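Local coordinates for glycosyl hydrolases family 31 family protein (Aspergillus niger, PDB 6DRU) that hydrolyses terminal alpha-xylosyl units of xyloglucan oligosaccharides, releasing alpha-xylose from the glucose at the non-reducing end, at residues 486-489 with 493-496. Residues are numbered along the deposited sequence; the frame is centred on the assembly and turned at random.
Sequences GDTT and DTLA. With XYS (alpha-D-xylopyranose), chain N; NAG (2-acetamido-2-deoxy-beta-D-glucopyranose), chain E.
Thr-489 and Thr-494 meet hydroxyl to hydroxyl where a beta-to-alpha loop of a TIM barrel, the catalytic domain of this family 31 glycosidase, turns into its helix. The loop leaves strand 481-484, carries Asp-487, the probable proton donor, and runs into helix 492-508. The two threonine side chains stand at about a right angle. Thr-489 OG1 and Thr-494 OG1 are hydrogen-bonded at 2.8 Å, and either could give the proton. In Thr-489 the hydroxyl lies between the backbone N and the carbonyl carbon (chi1 45°), which brings it round to the helix.

The two branches of Thr-494 do different work. OG1 sits beside its own backbone N (chi1 -64°) and takes the polar partner. CG2, anti to that N, meets Thr-488. It lies 3.5 Å from Thr-488 CB, and the methyls Thr-488 CG2 and Thr-494 CG2 are 3.9 Å apart. These two side chains pack obliquely through carbon alone. Thr-494 also touches Trp-544 of helix 535-548, and backbone bonds tie Thr-488 to Phe-520 and Glu-521. The loop is thus held against the start of its own helix and the neighbouring loop.

Asp-487 takes no part in this packing; its carboxylate faces the bound xylose. Asn-173 OD1 accepts a hydrogen bond from its backbone N, and Lys-119 and Leu-118 of the second subunit pack on Asp-487 and Thr-489 respectively. The bound xylose is also gripped by Asp-285, His-557 and Arg-470. On the helix, Asp-493 lies against a glycan carried by the protein. At the sugar, Asp-487 OD2 accepts a hydrogen bond from xylose O1 at 3.0 Å.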
loop_
_atom_site.group_PDB
_atom_site.type_symbol
_atom_site.label_atom_id
_atom_site.label_comp_id
_atom_site.label_asym_id
_atom_site.label_seq_id
_atom_site.Cartn_x
_atom_site.Cartn_y
_atom_site.Cartn_z
ATOM N N GLY A 486 -17.842 7.492 -29.926
ATOM C CA GLY A 486 -16.548 6.848 -30.046
ATOM C C GLY A 486 -16.464 5.856 -31.197
ATOM O O GLY A 486 -17.273 5.855 -32.131
ATOM N N ASP A 487 -15.457 4.989 -31.108
ATOM C CA ASP A 487 -15.133 4.061 -32.187
ATOM C C ASP A 487 -16.108 2.889 -32.194
ATOM O O ASP A 487 -16.144 2.095 -31.247
ATOM C CB ASP A 487 -13.699 3.563 -32.040
ATOM C CG ASP A 487 -12.680 4.658 -32.268
ATOM O OD1 ASP A 487 -13.087 5.775 -32.651
ATOM O OD2 ASP A 487 -11.475 4.402 -32.064
ATOM N N THR A 488 -16.888 2.777 -33.265
ATOM C CA THR A 488 -17.868 1.718 -33.428
ATOM C C THR A 488 -17.593 0.959 -34.720
ATOM O O THR A 488 -16.964 1.478 -35.646
ATOM C CB THR A 488 -19.295 2.281 -33.444
ATOM O OG1 THR A 488 -19.335 3.472 -34.239
ATOM C CG2 THR A 488 -19.746 2.613 -32.032
ATOM N N THR A 489 -18.071 -0.280 -34.777
ATOM C CA THR A 489 -17.928 -1.098 -35.972
ATOM C C THR A 489 -19.061 -0.812 -36.952
ATOM O O THR A 489 -20.197 -0.538 -36.556
ATOM C CB THR A 489 -17.905 -2.587 -35.621
ATOM O OG1 THR A 489 -18.943 -2.875 -34.677
ATOM C CG2 THR A 489 -16.560 -2.973 -35.025
ATOM N N ASP A 493 -25.757 -4.451 -36.298
ATOM C CA ASP A 493 -26.023 -4.528 -34.866
ATOM C C ASP A 493 -25.544 -3.278 -34.139
ATOM O O ASP A 493 -26.164 -2.857 -33.155
ATOM C CB ASP A 493 -25.364 -5.774 -34.275
ATOM C CG ASP A 493 -25.714 -5.982 -32.812
ATOM O OD1 ASP A 493 -26.891 -5.781 -32.443
ATOM O OD2 ASP A 493 -24.811 -6.351 -32.031
ATOM N N THR A 494 -24.453 -2.670 -34.609
ATOM C CA THR A 494 -23.930 -1.475 -33.957
ATOM C C THR A 494 -24.913 -0.315 -34.050
ATOM O O THR A 494 -25.088 0.441 -33.087
ATOM C CB THR A 494 -22.587 -1.089 -34.572
ATOM O OG1 THR A 494 -21.628 -2.125 -34.327
ATOM C CG2 THR A 494 -22.082 0.209 -33.982
ATOM N N LEU A 495 -25.567 -0.159 -35.201
ATOM C CA LEU A 495 -26.517 0.936 -35.360
ATOM C C LEU A 495 -27.656 0.838 -34.354
ATOM O O LEU A 495 -28.149 1.863 -33.872
ATOM C CB LEU A 495 -27.057 0.949 -36.791
ATOM C CG LEU A 495 -28.305 1.784 -37.078
ATOM C CD1 LEU A 495 -27.983 3.262 -36.999
ATOM C CD2 LEU A 495 -28.875 1.432 -38.440
ATOM N N ALA A 496 -28.068 -0.385 -34.006
ATOM C CA ALA A 496 -29.152 -0.556 -33.045
ATOM C C ALA A 496 -28.723 -0.210 -31.624
ATOM O O ALA A 496 -29.534 0.296 -30.840
ATOM C CB ALA A 496 -29.680 -1.990 -33.102
HETATM C C1 XYS N . -9.900 7.969 -32.718
HETATM C C2 XYS N . -11.230 8.664 -32.900
HETATM C C3 XYS N . -11.569 8.704 -34.373
HETATM C C4 XYS N . -10.419 9.318 -35.142
HETATM C C5 XYS N . -9.135 8.603 -34.781
HETATM O O1 XYS N . -9.981 6.664 -33.241
HETATM O O2 XYS N . -12.230 7.966 -32.196
HETATM O O3 XYS N . -12.733 9.472 -34.572
HETATM O O4 XYS N . -10.657 9.183 -36.523
HETATM O O5 XYS N . -8.901 8.697 -33.393
HETATM C C1 NAG E . -28.777 -8.589 -30.329
HETATM C C2 NAG E . -28.196 -9.704 -29.484
HETATM C C3 NAG E . -26.795 -10.026 -29.853
HETATM C C4 NAG E . -26.651 -10.203 -31.348
HETATM C C5 NAG E . -27.243 -9.018 -32.075
HETATM C C6 NAG E . -27.164 -9.241 -33.570
HETATM C C7 NAG E . -29.110 -9.977 -27.210
HETATM C C8 NAG E . -29.141 -9.560 -25.754
HETATM N N2 NAG E . -28.238 -9.322 -28.116
HETATM O O3 NAG E . -26.386 -11.178 -29.153
HETATM O O4 NAG E . -25.286 -10.306 -31.673
HETATM O O5 NAG E . -28.588 -8.864 -31.694
HETATM O O6 NAG E . -27.872 -10.412 -33.911
HETATM O O7 NAG E . -29.833 -10.871 -27.603
#